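Local atomic coordinates of irisin (Homo sapiens, PDB entry 4LSD), a protein that acts as a hormone, probably mediating effects of muscular exercise such as browning of white fat, and has a fibronectin type III domain that dimerises through a continuous intersubunit beta sheet. Residues A[28-33]-A[76-81]; A[45-50]-A[59-64]. One frame throughout, in Å; residues are numbered along the deposited sequence.

Contact 1: residues A[28-33]-A[76-81]; sequences DEVVIG and AISIQG
I32 and G33 both face I77 across a pair of antiparallel backbones whose short strand axes approach to 4.7 Å but cross steeply, at 110°. The carbonyl oxygen of I77 takes two donors: I32 N at 2.9 Å, lying nearly in line with the I77 C=O bond, and G33 N, whose bond to the same oxygen is weak. In return I77 N donates to G33 O at 3.1 Å, almost straight at hydrogen but well above the carbonyl plane of G33. V31 CA adds a C-H...O contact to I77 O.

Toward V30 direct N-H...O bonds give way to a C-H...O contact from S78 CA to V30 O and a water that accepts from I79 N at 2.9 Å; its leg to V30 O is unusually short and doubtful. V30 CG1, anti to its backbone N (chi1 165°), comes to 3.5 Å from S78 OG and also touches S78 CB. That hydroxyl oxygen accepts from Q80 N at 2.9 Å, forming an ST turn, with S78 N also donating to G81 O. I32 extends its side chain across the S78 peptide, so that its CD1 lies 3.7 Å from S78 O and meets I79 CD1 at 4.1 Å. V31 CG2 makes a lighter apolar contact with A76 CB, while CB and CG1 of I77 pack against the carbonyl group of G33.

With two residues of 28-33 set against one of 76-81, this is a classic beta bulge, placed near the start of strand 31-40 and the end of strand 69-78 in the fibronectin type III four-stranded sheet.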
# COMPACT_ATOMS: atom_id res chain seq x y z
N ASP A 28 1.27 -21.33 -8.35
CA ASP A 28 0.91 -20.20 -9.18
C ASP A 28 -0.54 -20.26 -9.69
O ASP A 28 -1.15 -19.23 -9.97
CB ASP A 28 1.85 -20.09 -10.38
CG ASP A 28 3.31 -20.01 -9.96
OD1 ASP A 28 3.78 -18.91 -9.58
OD2 ASP A 28 4.00 -21.05 -10.01
N GLU A 29 -1.10 -21.45 -9.80
CA GLU A 29 -2.47 -21.58 -10.30
C GLU A 29 -3.56 -21.15 -9.32
O GLU A 29 -4.70 -20.93 -9.72
CB GLU A 29 -2.73 -23.03 -10.72
CG GLU A 29 -2.81 -24.02 -9.55
CD GLU A 29 -2.99 -25.48 -9.98
OE1 GLU A 29 -3.37 -26.31 -9.12
OE2 GLU A 29 -2.75 -25.81 -11.16
N VAL A 30 -3.20 -21.01 -8.05
CA VAL A 30 -4.15 -20.65 -7.00
C VAL A 30 -4.04 -19.22 -6.44
O VAL A 30 -5.02 -18.67 -5.92
CB VAL A 30 -4.02 -21.70 -5.85
CG1 VAL A 30 -4.67 -21.21 -4.58
CG2 VAL A 30 -4.65 -23.02 -6.28
N VAL A 31 -2.85 -18.64 -6.54
CA VAL A 31 -2.59 -17.30 -6.02
C VAL A 31 -3.10 -16.15 -6.87
O VAL A 31 -2.63 -15.94 -7.98
CB VAL A 31 -1.06 -17.14 -5.75
CG1 VAL A 31 -0.73 -15.72 -5.38
CG2 VAL A 31 -0.65 -18.08 -4.61
N ILE A 32 -4.06 -15.41 -6.33
CA ILE A 32 -4.66 -14.28 -7.03
C ILE A 32 -4.20 -12.92 -6.51
O ILE A 32 -4.50 -11.89 -7.11
CB ILE A 32 -6.20 -14.32 -6.93
CG1 ILE A 32 -6.66 -14.03 -5.49
CG2 ILE A 32 -6.69 -15.70 -7.36
CD1 ILE A 32 -8.17 -14.11 -5.31
N GLY A 33 -3.45 -12.92 -5.41
CA GLY A 33 -2.99 -11.66 -4.86
C GLY A 33 -1.99 -11.82 -3.73
O GLY A 33 -1.43 -12.89 -3.52
N ALA A 76 0.23 -14.78 0.84
CA ALA A 76 -0.38 -15.03 -0.46
C ALA A 76 -1.88 -15.20 -0.34
O ALA A 76 -2.37 -15.91 0.55
CB ALA A 76 0.25 -16.25 -1.11
N ILE A 77 -2.62 -14.56 -1.24
CA ILE A 77 -4.08 -14.62 -1.22
C ILE A 77 -4.61 -15.56 -2.29
O ILE A 77 -4.17 -15.52 -3.43
CB ILE A 77 -4.72 -13.23 -1.52
CG1 ILE A 77 -4.01 -12.14 -0.71
CG2 ILE A 77 -6.21 -13.27 -1.20
CD1 ILE A 77 -4.33 -12.14 0.74
N SER A 78 -5.56 -16.40 -1.91
CA SER A 78 -6.18 -17.34 -2.83
C SER A 78 -7.64 -16.94 -2.90
O SER A 78 -8.07 -16.06 -2.16
CB SER A 78 -6.04 -18.76 -2.28
OG SER A 78 -7.13 -19.56 -2.68
N ILE A 79 -8.42 -17.57 -3.78
CA ILE A 79 -9.84 -17.24 -3.87
C ILE A 79 -10.56 -17.89 -2.69
O ILE A 79 -11.62 -17.44 -2.26
CB ILE A 79 -10.48 -17.76 -5.18
CG1 ILE A 79 -11.89 -17.17 -5.34
CG2 ILE A 79 -10.62 -19.28 -5.14
CD1 ILE A 79 -11.89 -15.71 -5.67
N GLN A 80 -9.97 -18.96 -2.16
CA GLN A 80 -10.56 -19.68 -1.04
C GLN A 80 -10.05 -19.21 0.32
O GLN A 80 -10.79 -19.24 1.32
CB GLN A 80 -10.32 -21.19 -1.18
CG GLN A 80 -11.16 -21.86 -2.27
CD GLN A 80 -11.25 -23.39 -2.12
OE1 GLN A 80 -10.23 -24.09 -2.11
NE2 GLN A 80 -12.47 -23.90 -2.01
N GLY A 81 -8.80 -18.76 0.36
CA GLY A 81 -8.24 -18.30 1.62
C GLY A 81 -6.99 -17.45 1.50
O GLY A 81 -6.80 -16.72 0.52
O HOH W 1 -7.54 -18.97 -6.12

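Contact 2: residues A[45-50]-A[59-64]; sequences MLRFIQ and CALWDL
R47 spreads its guanidinium flat over the indole of W62. The planes are 5° apart, and CZ of R47 stands 4.1 Å from the centroid of the six-membered W62 ring, only 8° off its normal, a cation-pi stack over the face. L64 CD2 makes a van der Waals contact with R47 NH2 at 3.7 Å.

Hydrogen bonding comes from the same arginine-tryptophan pair. R47 NH2 reaches W62 O at 2.6 Å, on a lone pair in the carbonyl plane, and R47 NH1 adds a weak bond to that oxygen. One tryptophan thus holds the guanidinium by its ring face and its carbonyl; a bend at chi3 (91°) in the arginine chain sets NE within reach of the ring.

Apolar contacts centre on I49 CD1, which meets W62 CZ3 tip to tip at 3.5 Å. The same methyl touches C59 SG at 3.7 Å and L61 CD2 at 4.0 Å.

R47 is required for dimerization. Strand 46-52, beside strand 31-40, carries the four-stranded sheet into an antiparallel ladder with the second subunit, whose W62 ring meets this W62. Across the sandwich, strand 58-61 pairs with strand 19-24, and L61 also touches V72 and F91 of the opposite sheet.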
# COMPACT_ATOMS: atom_id res chain seq x y z
N MSE A 45 4.90 3.25 13.06
CA MSE A 45 4.00 3.38 11.92
C MSE A 45 3.91 1.99 11.28
O MSE A 45 4.94 1.34 11.08
CB MSE A 45 4.60 4.40 10.94
CG MSE A 45 3.67 4.92 9.82
SE MSE A 45 3.53 3.85 8.21
CE MSE A 45 1.85 3.11 8.58
N LEU A 46 2.70 1.53 10.98
CA LEU A 46 2.47 0.21 10.36
C LEU A 46 1.84 0.38 8.99
O LEU A 46 0.71 0.85 8.90
CB LEU A 46 1.48 -0.62 11.17
CG LEU A 46 1.63 -0.77 12.66
CD1 LEU A 46 0.32 -1.23 13.23
CD2 LEU A 46 2.76 -1.73 12.97
N ARG A 47 2.53 -0.01 7.93
CA ARG A 47 1.98 0.12 6.58
C ARG A 47 1.57 -1.24 6.01
O ARG A 47 2.32 -2.21 6.09
CB ARG A 47 3.01 0.78 5.66
CG ARG A 47 2.49 1.02 4.26
CD ARG A 47 3.18 2.22 3.61
NE ARG A 47 4.37 1.82 2.87
CZ ARG A 47 5.38 2.64 2.58
NH1 ARG A 47 5.35 3.91 2.98
NH2 ARG A 47 6.41 2.19 1.87
N PHE A 48 0.38 -1.29 5.42
CA PHE A 48 -0.15 -2.51 4.84
C PHE A 48 -0.54 -2.33 3.37
O PHE A 48 -1.29 -1.41 3.04
CB PHE A 48 -1.39 -2.99 5.60
CG PHE A 48 -1.17 -3.16 7.07
CD1 PHE A 48 -1.42 -2.10 7.95
CD2 PHE A 48 -0.71 -4.37 7.57
CE1 PHE A 48 -1.20 -2.25 9.31
CE2 PHE A 48 -0.49 -4.53 8.94
CZ PHE A 48 -0.74 -3.47 9.81
N ILE A 49 -0.04 -3.20 2.49
CA ILE A 49 -0.39 -3.13 1.08
C ILE A 49 -0.99 -4.45 0.66
O ILE A 49 -0.47 -5.50 1.00
CB ILE A 49 0.82 -2.88 0.19
CG1 ILE A 49 1.52 -1.58 0.59
CG2 ILE A 49 0.36 -2.79 -1.26
CD1 ILE A 49 2.83 -1.37 -0.12
N GLN A 50 -2.10 -4.40 -0.06
CA GLN A 50 -2.75 -5.61 -0.54
C GLN A 50 -3.14 -5.37 -1.99
O GLN A 50 -3.52 -4.27 -2.36
CB GLN A 50 -4.01 -5.93 0.28
CG GLN A 50 -4.65 -7.27 -0.07
CD GLN A 50 -6.08 -7.41 0.44
OE1 GLN A 50 -7.04 -6.96 -0.21
NE2 GLN A 50 -6.24 -8.03 1.60
N CYS A 59 6.37 -5.94 -5.15
CA CYS A 59 5.66 -4.80 -4.64
C CYS A 59 6.66 -3.76 -4.19
O CYS A 59 7.56 -4.05 -3.41
CB CYS A 59 4.82 -5.26 -3.46
SG CYS A 59 4.05 -3.93 -2.55
N ALA A 60 6.51 -2.53 -4.68
CA ALA A 60 7.40 -1.44 -4.31
C ALA A 60 6.99 -0.79 -2.99
O ALA A 60 5.81 -0.71 -2.68
CB ALA A 60 7.39 -0.39 -5.40
N LEU A 61 7.98 -0.35 -2.22
CA LEU A 61 7.73 0.31 -0.95
C LEU A 61 8.35 1.68 -1.11
O LEU A 61 9.55 1.81 -1.37
CB LEU A 61 8.41 -0.44 0.21
CG LEU A 61 8.09 -1.93 0.29
CD1 LEU A 61 9.12 -2.60 1.19
CD2 LEU A 61 6.68 -2.15 0.80
N TRP A 62 7.54 2.71 -0.94
CA TRP A 62 7.99 4.08 -1.11
C TRP A 62 8.03 4.86 0.19
O TRP A 62 7.52 4.41 1.21
CB TRP A 62 7.05 4.78 -2.08
CG TRP A 62 5.66 4.92 -1.50
CD1 TRP A 62 5.12 6.04 -0.94
CD2 TRP A 62 4.67 3.88 -1.35
NE1 TRP A 62 3.85 5.78 -0.46
CE2 TRP A 62 3.56 4.46 -0.70
CE3 TRP A 62 4.62 2.52 -1.70
CZ2 TRP A 62 2.40 3.73 -0.39
CZ3 TRP A 62 3.48 1.79 -1.40
CH2 TRP A 62 2.38 2.40 -0.75
N ASP A 63 8.63 6.05 0.13
CA ASP A 63 8.70 6.93 1.27
C ASP A 63 9.26 6.26 2.51
O ASP A 63 8.76 6.46 3.62
CB ASP A 63 7.30 7.48 1.54
CG ASP A 63 7.31 8.75 2.37
OD1 ASP A 63 8.21 9.60 2.17
OD2 ASP A 63 6.39 8.91 3.21
N LEU A 64 10.31 5.47 2.33
CA LEU A 64 10.94 4.80 3.46
C LEU A 64 11.90 5.78 4.10
O LEU A 64 12.31 6.77 3.48
CB LEU A 64 11.71 3.57 3.01
CG LEU A 64 10.87 2.41 2.46
CD1 LEU A 64 11.77 1.21 2.25
CD2 LEU A 64 9.75 2.07 3.45

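Overall arrangement
Contacts 1 and 2 lie in one fibronectin type III domain with their centres 21 Å apart and their nearest atoms about 5 Å apart, without touching. Along the chain the segments come in the order 28-33, 45-50, 59-64, 76-81, so contact 2 is nested inside the loop closed by contact 1. They share the four-stranded sheet, where strand 31-40 lies between strands 46-52 and 69-78. Contact 1 joins neighbouring strands within that sheet, whereas contact 2 spans the sandwich to strand 58-61 of the three-stranded sheet. Their surroundings differ: contact 2 lies at the dimer interface, whereas no other chain of the assembly touches the segments of contact 1.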